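Local coordinates for putative endo-1,4-beta-xylanase (Bacteroides thetaiotaomicron VPI-5482, PDB 5MSX), which probably hydrolyses glycosidic bonds as a calcium-containing family 43 glycoside hydrolase, consistent with an arabinofuranosidase acting on plant pectin, at residues 156-161 and 204-209; 277-282 and 337-342. All blocks are in the same frame, centred on the assembly; numbering follows the deposited sequence.

Interaction 1: 156-161 and 204-209. With EDO (1,2-ethanediol), chain X.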
ATOM      1  N   GLU C 156     -13.549  -5.132 -12.841  1.00 16.50           N
ATOM      2  CA  GLU C 156     -13.884  -5.954 -11.667  1.00 17.23           C
ATOM      3  C   GLU C 156     -12.555  -6.317 -10.969  1.00 17.32           C
ATOM      4  O   GLU C 156     -11.623  -6.821 -11.621  1.00 15.98           O
ATOM      5  CB  GLU C 156     -14.619  -7.202 -12.167  1.00 17.16           C
ATOM      6  CG  GLU C 156     -14.849  -8.336 -11.187  1.00 17.77           C
ATOM      7  CD  GLU C 156     -15.990  -8.071 -10.206  1.00 18.03           C
ATOM      8  OE1 GLU C 156     -16.399  -6.878 -10.093  1.00 16.99           O
ATOM      9  OE2 GLU C 156     -16.446  -9.069  -9.547  1.00 16.43           O
ATOM     10  N   ILE C 157     -12.477  -6.060  -9.656  1.00 18.11           N
ATOM     11  CA  ILE C 157     -11.242  -6.273  -8.879  1.00 19.23           C
ATOM     12  C   ILE C 157     -11.341  -7.505  -7.982  1.00 19.23           C
ATOM     13  O   ILE C 157     -12.388  -7.753  -7.376  1.00 19.59           O
ATOM     14  CB  ILE C 157     -10.925  -5.023  -8.046  1.00 20.83           C
ATOM     15  CG1 ILE C 157     -10.922  -3.765  -8.932  1.00 22.46           C
ATOM     16  CG2 ILE C 157      -9.582  -5.124  -7.319  1.00 21.52           C
ATOM     17  CD1 ILE C 157      -9.801  -3.667  -9.953  1.00 23.78           C
ATOM     18  N   PHE C 158     -10.275  -8.301  -7.934  1.00 18.91           N
ATOM     19  CA  PHE C 158     -10.175  -9.399  -6.979  1.00 18.64           C
ATOM     20  C   PHE C 158      -8.843  -9.341  -6.204  1.00 19.53           C
ATOM     21  O   PHE C 158      -7.779  -9.168  -6.813  1.00 18.57           O
ATOM     22  CB  PHE C 158     -10.276 -10.729  -7.689  1.00 18.03           C
ATOM     23  CG  PHE C 158     -10.122 -11.913  -6.769  1.00 17.68           C
ATOM     24  CD1 PHE C 158     -11.113 -12.207  -5.818  1.00 16.28           C
ATOM     25  CD2 PHE C 158      -8.987 -12.728  -6.833  1.00 17.45           C
ATOM     26  CE1 PHE C 158     -10.975 -13.303  -4.975  1.00 16.57           C
ATOM     27  CE2 PHE C 158      -8.836 -13.825  -5.978  1.00 16.62           C
ATOM     28  CZ  PHE C 158      -9.831 -14.107  -5.047  1.00 16.54           C
ATOM     29  N   VAL C 159      -8.886  -9.503  -4.879  1.00 20.19           N
ATOM     30  CA  VAL C 159      -7.624  -9.636  -4.071  1.00 20.12           C
ATOM     31  C   VAL C 159      -7.593 -11.034  -3.467  1.00 20.20           C
ATOM     32  O   VAL C 159      -8.491 -11.397  -2.716  1.00 19.68           O
ATOM     33  CB  VAL C 159      -7.519  -8.577  -2.955  1.00 20.46           C
ATOM     34  CG1 VAL C 159      -6.163  -8.648  -2.250  1.00 19.94           C
ATOM     35  CG2 VAL C 159      -7.745  -7.175  -3.523  1.00 19.98           C
ATOM     36  N   ASP C 160      -6.584 -11.828  -3.801  1.00 19.35           N
ATOM     37  CA  ASP C 160      -6.550 -13.219  -3.355  1.00 21.25           C
ATOM     38  C   ASP C 160      -6.033 -13.282  -1.896  1.00 23.19           C
ATOM     39  O   ASP C 160      -5.581 -12.257  -1.335  1.00 23.87           O
ATOM     40  CB  ASP C 160      -5.706 -14.074  -4.334  1.00 20.97           C
ATOM     41  CG  ASP C 160      -6.127 -15.534  -4.395  1.00 20.65           C
ATOM     42  OD1 ASP C 160      -6.963 -16.002  -3.579  1.00 19.52           O
ATOM     43  OD2 ASP C 160      -5.614 -16.235  -5.307  1.00 22.01           O
ATOM     44  N   ASP C 161      -6.145 -14.466  -1.282  1.00 24.78           N
ATOM     45  CA  ASP C 161      -5.774 -14.686   0.130  1.00 27.66           C
ATOM     46  C   ASP C 161      -4.298 -14.316   0.421  1.00 26.65           C
ATOM     47  O   ASP C 161      -3.986 -13.845   1.510  1.00 25.68           O
ATOM     48  CB  ASP C 161      -6.073 -16.133   0.572  1.00 29.98           C
ATOM     49  CG  ASP C 161      -7.584 -16.455   0.593  1.00 34.17           C
ATOM     50  OD1 ASP C 161      -8.345 -15.791   1.336  1.00 39.49           O
ATOM     51  OD2 ASP C 161      -8.029 -17.385  -0.120  1.00 37.63           O
ATOM     52  N   PHE C 204     -16.216 -11.752 -10.606  1.00 14.32           N
ATOM     53  CA  PHE C 204     -15.254 -12.750 -10.131  1.00 14.92           C
ATOM     54  C   PHE C 204     -15.311 -12.838  -8.617  1.00 15.27           C
ATOM     55  O   PHE C 204     -15.340 -11.805  -7.906  1.00 14.09           O
ATOM     56  CB  PHE C 204     -13.827 -12.404 -10.573  1.00 14.92           C
ATOM     57  CG  PHE C 204     -12.834 -13.479 -10.266  1.00 16.41           C
ATOM     58  CD1 PHE C 204     -12.204 -13.525  -9.026  1.00 17.10           C
ATOM     59  CD2 PHE C 204     -12.539 -14.465 -11.206  1.00 16.11           C
ATOM     60  CE1 PHE C 204     -11.293 -14.527  -8.728  1.00 16.97           C
ATOM     61  CE2 PHE C 204     -11.646 -15.470 -10.914  1.00 17.49           C
ATOM     62  CZ  PHE C 204     -11.008 -15.499  -9.664  1.00 17.44           C
ATOM     63  N   PHE C 205     -15.323 -14.073  -8.122  1.00 15.99           N
ATOM     64  CA  PHE C 205     -15.241 -14.332  -6.691  1.00 15.61           C
ATOM     65  C   PHE C 205     -14.692 -15.733  -6.397  1.00 16.60           C
ATOM     66  O   PHE C 205     -14.669 -16.629  -7.269  1.00 16.01           O
ATOM     67  CB  PHE C 205     -16.580 -14.112  -5.993  1.00 15.57           C
ATOM     68  CG  PHE C 205     -17.638 -15.075  -6.412  1.00 16.09           C
ATOM     69  CD1 PHE C 205     -18.419 -14.816  -7.534  1.00 15.92           C
ATOM     70  CD2 PHE C 205     -17.859 -16.257  -5.701  1.00 15.63           C
ATOM     71  CE1 PHE C 205     -19.403 -15.731  -7.928  1.00 16.54           C
ATOM     72  CE2 PHE C 205     -18.822 -17.174  -6.131  1.00 15.30           C
ATOM     73  CZ  PHE C 205     -19.575 -16.909  -7.241  1.00 15.56           C
ATOM     74  N   LYS C 206     -14.264 -15.899  -5.148  1.00 17.06           N
ATOM     75  CA  LYS C 206     -13.693 -17.134  -4.662  1.00 18.57           C
ATOM     76  C   LYS C 206     -14.586 -17.666  -3.536  1.00 19.40           C
ATOM     77  O   LYS C 206     -14.885 -16.931  -2.613  1.00 20.25           O
ATOM     78  CB  LYS C 206     -12.294 -16.891  -4.112  1.00 18.27           C
ATOM     79  CG  LYS C 206     -11.550 -18.163  -3.708  1.00 19.98           C
ATOM     80  CD  LYS C 206     -10.200 -17.835  -3.083  1.00 20.52           C
ATOM     81  CE  LYS C 206      -9.259 -19.037  -3.080  1.00 20.37           C
ATOM     82  NZ  LYS C 206      -7.961 -18.535  -2.574  1.00 20.92           N
ATOM     83  N   ARG C 207     -14.970 -18.939  -3.597  1.00 19.33           N
ATOM     84  CA  ARG C 207     -15.731 -19.566  -2.521  1.00 20.47           C
ATOM     85  C   ARG C 207     -15.232 -20.990  -2.255  1.00 20.43           C
ATOM     86  O   ARG C 207     -15.214 -21.818  -3.175  1.00 18.24           O
ATOM     87  CB  ARG C 207     -17.217 -19.597  -2.870  1.00 21.40           C
ATOM     88  CG  ARG C 207     -18.087 -20.384  -1.877  1.00 21.12           C
ATOM     89  CD  ARG C 207     -19.540 -20.322  -2.275  1.00 20.96           C
ATOM     90  NE  ARG C 207     -20.454 -21.044  -1.380  1.00 20.77           N
ATOM     91  CZ  ARG C 207     -20.666 -22.363  -1.410  1.00 22.10           C
ATOM     92  NH1 ARG C 207     -19.997 -23.179  -2.233  1.00 20.57           N
ATOM     93  NH2 ARG C 207     -21.559 -22.883  -0.585  1.00 21.33           N
ATOM     94  N   LYS C 208     -14.839 -21.262  -1.003  1.00 22.74           N
ATOM     95  CA  LYS C 208     -14.369 -22.601  -0.582  1.00 23.29           C
ATOM     96  C   LYS C 208     -13.308 -23.167  -1.509  1.00 22.87           C
ATOM     97  O   LYS C 208     -13.427 -24.277  -1.993  1.00 24.22           O
ATOM     98  CB  LYS C 208     -15.559 -23.566  -0.469  1.00 26.41           C
ATOM     99  CG  LYS C 208     -16.539 -23.123   0.598  1.00 28.63           C
ATOM    100  CD  LYS C 208     -17.748 -24.021   0.712  1.00 32.56           C
ATOM    101  CE  LYS C 208     -18.651 -23.494   1.820  1.00 36.58           C
ATOM    102  NZ  LYS C 208     -19.656 -24.494   2.277  1.00 39.82           N
ATOM    103  N   GLY C 209     -12.298 -22.353  -1.804  1.00 23.21           N
ATOM    104  CA  GLY C 209     -11.203 -22.745  -2.684  1.00 22.63           C
ATOM    105  C   GLY C 209     -11.465 -22.781  -4.181  1.00 22.69           C
ATOM    106  O   GLY C 209     -10.566 -23.153  -4.929  1.00 24.28           O
TER
HETATM  107  C1  EDO X 506     -11.055 -14.349  -1.157  1.00 48.30           C
HETATM  108  O1  EDO X 506     -12.432 -14.085  -1.458  1.00 49.21           O
HETATM  109  C2  EDO X 506     -10.439 -13.057  -0.650  1.00 49.60           C
HETATM  110  O2  EDO X 506      -9.019 -13.190  -0.535  1.00 48.57           O
HETATM  111  O   HOH W   1     -13.585 -10.345  -6.902  1.00 23.67           O

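Interaction 2: 277-282 and 337-342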
ATOM      1  N   LEU C 277     -29.219  -6.312 -13.916  1.00 15.38           N
ATOM      2  CA  LEU C 277     -30.092  -5.375 -14.613  1.00 15.59           C
ATOM      3  C   LEU C 277     -31.136  -6.175 -15.381  1.00 16.20           C
ATOM      4  O   LEU C 277     -30.925  -7.369 -15.665  1.00 14.66           O
ATOM      5  CB  LEU C 277     -29.275  -4.448 -15.533  1.00 15.89           C
ATOM      6  CG  LEU C 277     -28.689  -5.062 -16.801  1.00 16.18           C
ATOM      7  CD1 LEU C 277     -29.719  -5.223 -17.925  1.00 16.59           C
ATOM      8  CD2 LEU C 277     -27.506  -4.208 -17.296  1.00 16.81           C
ATOM      9  N   GLU C 278     -32.236  -5.489 -15.747  1.00 16.25           N
ATOM     10  CA  GLU C 278     -33.329  -6.078 -16.493  1.00 16.21           C
ATOM     11  C   GLU C 278     -33.683  -5.100 -17.617  1.00 15.83           C
ATOM     12  O   GLU C 278     -33.488  -3.887 -17.465  1.00 15.87           O
ATOM     13  CB  GLU C 278     -34.521  -6.388 -15.568  1.00 17.40           C
ATOM     14  CG  GLU C 278     -35.536  -7.419 -16.119  1.00 17.85           C
ATOM     15  CD  GLU C 278     -36.712  -6.795 -16.902  1.00 18.46           C
ATOM     16  OE1 GLU C 278     -37.509  -7.589 -17.503  1.00 17.94           O
ATOM     17  OE2 GLU C 278     -36.856  -5.520 -16.914  1.00 18.01           O
ATOM     18  N   PHE C 279     -34.085  -5.643 -18.766  1.00 15.15           N
ATOM     19  CA  PHE C 279     -34.377  -4.856 -19.999  1.00 16.70           C
ATOM     20  C   PHE C 279     -35.192  -3.561 -19.766  1.00 16.04           C
ATOM     21  O   PHE C 279     -34.925  -2.524 -20.375  1.00 15.90           O
ATOM     22  CB  PHE C 279     -35.074  -5.753 -21.050  1.00 17.82           C
ATOM     23  CG  PHE C 279     -35.422  -5.030 -22.330  1.00 18.97           C
ATOM     24  CD1 PHE C 279     -34.433  -4.735 -23.269  1.00 18.78           C
ATOM     25  CD2 PHE C 279     -36.736  -4.636 -22.588  1.00 20.25           C
ATOM     26  CE1 PHE C 279     -34.748  -4.074 -24.438  1.00 20.91           C
ATOM     27  CE2 PHE C 279     -37.057  -3.965 -23.762  1.00 21.64           C
ATOM     28  CZ  PHE C 279     -36.065  -3.688 -24.692  1.00 21.23           C
ATOM     29  N   GLY C 280     -36.166  -3.632 -18.868  1.00 16.52           N
ATOM     30  CA  GLY C 280     -36.907  -2.480 -18.435  1.00 17.24           C
ATOM     31  C   GLY C 280     -37.721  -1.847 -19.545  1.00 18.43           C
ATOM     32  O   GLY C 280     -38.462  -2.544 -20.265  1.00 18.14           O
ATOM     33  N   ARG C 281     -37.570  -0.531 -19.685  1.00 17.69           N
ATOM     34  CA  ARG C 281     -38.314   0.223 -20.673  1.00 18.98           C
ATOM     35  C   ARG C 281     -37.490   0.465 -21.935  1.00 19.18           C
ATOM     36  O   ARG C 281     -37.759   1.450 -22.645  1.00 19.18           O
ATOM     37  CB  ARG C 281     -38.805   1.554 -20.088  1.00 19.40           C
ATOM     38  CG  ARG C 281     -39.827   1.427 -18.974  1.00 20.06           C
ATOM     39  CD  ARG C 281     -39.189   1.104 -17.625  1.00 20.09           C
ATOM     40  NE  ARG C 281     -40.060   1.437 -16.514  1.00 20.69           N
ATOM     41  CZ  ARG C 281     -39.913   0.970 -15.271  1.00 21.95           C
ATOM     42  NH1 ARG C 281     -38.891   0.182 -14.940  1.00 22.52           N
ATOM     43  NH2 ARG C 281     -40.786   1.311 -14.340  1.00 22.80           N
ATOM     44  N   ARG C 282     -36.513  -0.426 -22.195  1.00 19.01           N
ATOM     45  CA  ARG C 282     -35.605  -0.400 -23.360  1.00 20.95           C
ATOM     46  C   ARG C 282     -34.473   0.622 -23.193  1.00 19.94           C
ATOM     47  O   ARG C 282     -34.596   1.550 -22.418  1.00 19.19           O
ATOM     48  CB  ARG C 282     -36.365  -0.185 -24.722  1.00 21.86           C
ATOM     49  CG  ARG C 282     -36.246   1.207 -25.358  1.00 22.62           C
ATOM     50  CD  ARG C 282     -37.283   1.420 -26.449  1.00 23.63           C
ATOM     51  NE  ARG C 282     -37.205   0.395 -27.496  1.00 23.22           N
ATOM     52  CZ  ARG C 282     -36.444   0.470 -28.585  1.00 25.31           C
ATOM     53  NH1 ARG C 282     -36.461  -0.518 -29.481  1.00 25.55           N
ATOM     54  NH2 ARG C 282     -35.663   1.526 -28.811  1.00 25.35           N
ATOM     55  N   LEU C 337     -47.160   3.839 -21.555  1.00 24.91           N
ATOM     56  CA  LEU C 337     -45.992   3.711 -22.442  1.00 23.64           C
ATOM     57  C   LEU C 337     -46.024   2.305 -22.981  1.00 23.68           C
ATOM     58  O   LEU C 337     -45.957   1.343 -22.212  1.00 22.85           O
ATOM     59  CB  LEU C 337     -44.698   3.932 -21.634  1.00 24.41           C
ATOM     60  CG  LEU C 337     -43.335   3.679 -22.286  1.00 24.23           C
ATOM     61  CD1 LEU C 337     -43.127   4.603 -23.477  1.00 25.30           C
ATOM     62  CD2 LEU C 337     -42.225   3.861 -21.261  1.00 23.91           C
ATOM     63  N   LYS C 338     -46.117   2.192 -24.295  1.00 23.59           N
ATOM     64  CA  LYS C 338     -46.113   0.931 -24.988  1.00 25.58           C
ATOM     65  C   LYS C 338     -44.644   0.718 -25.362  1.00 24.69           C
ATOM     66  O   LYS C 338     -44.120   1.406 -26.238  1.00 23.55           O
ATOM     67  CB  LYS C 338     -47.033   1.000 -26.232  1.00 28.50           C
ATOM     68  CG  LYS C 338     -48.518   1.251 -25.925  1.00 31.98           C
ATOM     69  CD  LYS C 338     -49.050   0.155 -24.994  1.00 36.52           C
ATOM     70  CE  LYS C 338     -50.565   0.052 -24.806  1.00 37.65           C
ATOM     71  NZ  LYS C 338     -50.942  -1.330 -24.322  1.00 36.11           N
ATOM     72  N   ILE C 339     -43.966  -0.191 -24.658  1.00 23.93           N
ATOM     73  CA  ILE C 339     -42.509  -0.313 -24.784  1.00 22.77           C
ATOM     74  C   ILE C 339     -42.146  -1.143 -26.035  1.00 21.78           C
ATOM     75  O   ILE C 339     -42.610  -2.271 -26.221  1.00 19.23           O
ATOM     76  CB  ILE C 339     -41.887  -0.892 -23.503  1.00 23.02           C
ATOM     77  CG1 ILE C 339     -42.237   0.010 -22.295  1.00 22.64           C
ATOM     78  CG2 ILE C 339     -40.377  -1.029 -23.644  1.00 23.08           C
ATOM     79  CD1 ILE C 339     -42.188  -0.697 -20.982  1.00 23.30           C
ATOM     80  N   GLU C 340     -41.309  -0.556 -26.870  1.00 22.66           N
ATOM     81  CA  GLU C 340     -40.859  -1.187 -28.099  1.00 26.53           C
ATOM     82  C   GLU C 340     -39.737  -2.176 -27.752  1.00 25.73           C
ATOM     83  O   GLU C 340     -38.794  -1.816 -27.049  1.00 23.84           O
ATOM     84  CB  GLU C 340     -40.363  -0.111 -29.085  1.00 30.42           C
ATOM     85  CG  GLU C 340     -40.782  -0.328 -30.525  1.00 36.96           C
ATOM     86  CD  GLU C 340     -42.302  -0.360 -30.701  1.00 37.90           C
ATOM     87  OE1 GLU C 340     -43.001   0.594 -30.312  1.00 41.79           O
ATOM     88  OE2 GLU C 340     -42.807  -1.354 -31.238  1.00 45.01           O
ATOM     89  N   PRO C 341     -39.839  -3.424 -28.227  1.00 25.07           N
ATOM     90  CA  PRO C 341     -38.731  -4.365 -28.033  1.00 26.02           C
ATOM     91  C   PRO C 341     -37.489  -3.953 -28.813  1.00 26.50           C
ATOM     92  O   PRO C 341     -37.545  -2.996 -29.590  1.00 24.40           O
ATOM     93  CB  PRO C 341     -39.272  -5.695 -28.572  1.00 25.80           C
ATOM     94  CG  PRO C 341     -40.434  -5.339 -29.433  1.00 25.52           C
ATOM     95  CD  PRO C 341     -40.957  -4.008 -28.993  1.00 25.89           C
ATOM     96  N   MET C 342     -36.390  -4.679 -28.606  1.00 27.51           N
ATOM     97  CA  MET C 342     -35.128  -4.392 -29.282  1.00 31.37           C
ATOM     98  C   MET C 342     -34.648  -5.610 -30.070  1.00 29.77           C
ATOM     99  O   MET C 342     -34.566  -5.547 -31.276  1.00 30.79           O
ATOM    100  CB  MET C 342     -34.089  -3.896 -28.281  1.00 36.13           C
ATOM    101  CG  MET C 342     -32.954  -3.115 -28.924  1.00 44.56           C
ATOM    102  SD  MET C 342     -33.297  -1.351 -29.111  1.00 50.22           S
ATOM    103  CE  MET C 342     -33.031  -0.815 -27.425  1.00 47.84           C
TER

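Interaction 1: 156-161 and 204-209
Lys206 reaches across from 204-209 to two aspartates at the end of 156-161, passing Phe158 on the way. Its CB lies obliquely 3.8 Å from Phe158 CZ. With CG anti to the backbone N (chi1 -174°) and the rest extended, the chain reaches the two aspartates: CD passes 3.7 Å from Asp161 OD2, CE runs beside the same oxygen, and NZ ends in two salt bridges, 2.7 Å to Asp161 OD2 and 2.9 Å to Asp160 OD1. Asp161 OD2 is met on its anti side, tilted out of the carboxylate plane, whereas Asp160 OD1 offers its syn lone pair and also accepts from Asp161 N, while Asp160 OD2 is bonded to Tyr211 OH. A methionine at Lys206 would probably leave both carboxylates without their countercharge and free Asp161 to turn. The aromatic pair is edge-to-face: Phe204 CE1 stands 3.4 Å above the centre of the Phe158 ring, with the planes at 65°. At the other end, Phe204 N gives a nearly straight bond of 2.9 Å to Glu156 OE2, on the anti side of the carboxylate; the Glu156 side chain lies about 5 Å from a bound calcium ion. The axes of strands 156-159 and 204-207 approach to 7.3 Å and run 29° apart, too distant for direct strand pairing, as expected for the first strands of successive four-stranded blades in the five-bladed propeller of this family. Strand 165-169 flanks the first strand, where Phe168 stacks on Phe204, and strand 210-217 flanks the second, bringing Tyr211 against Phe158.

Interaction 2: 277-282 and 337-342
Arg281 and Ile339 bring their CA atoms to 5.9 Å where a type II' turn, Phe279 to Arg282, closed by a 3.2 Å bond from Arg282 N to Phe279 O and with Gly280 at its second position, faces 337-342. Ile339 packs against this turn with both branches: CG2 lies 3.7 Å from Arg281 C, and CD1 comes 3.8 Å from Arg281 CG. The Arg281 chain then leads away to a salt bridge with Glu351, on the strand that pairs with 337-339, and to Gln287. The turn belongs to the connection between strands 272-278 and 287-293 of one blade of the family 43 propeller, so the contact ties a blade hairpin to the short two-stranded sheet of 337-339 and 349-351. Arg282 supplies the polar grip. Its NE bonds to Glu340 O at 2.8 Å, almost straight (175°), and NH1 bonds to Pro341 O at 2.7 Å and 154°; both acceptors lie close to the guanidinium plane, although each carbonyl is approached from above its own plane. Two successive backbone oxygens therefore fix the rotation of the group. Met342, bent at both chi2 and chi3, folds back over one guanidinium face, with SD 3.3 Å from Arg282 NH1. Met342 CB also meets Phe279 CE1 at 3.9 Å, obliquely to the ring, and Met342 N is held by Glu221.

The two contacts stand apart, their centres about 34 Å from each other and their nearest atoms about 13 Å, and they follow in series along the chain. They share no strand, and both are partly buried. Interaction 1 joins two propeller blades, mixing an end where Glu156 and Phe204 are buried, near a calcium ion, with a charged end that reaches an exposed aspartate. Interaction 2 joins a blade hairpin to a small separate sheet; its turn is largely buried, while much of 337-342 is exposed. The chemistry differs accordingly: in interaction 1 a lysine is paired with carboxylates and rings meet edge-to-face, whereas in interaction 2 an arginine binds neutral backbone carbonyls and aliphatic groups pack on the turn.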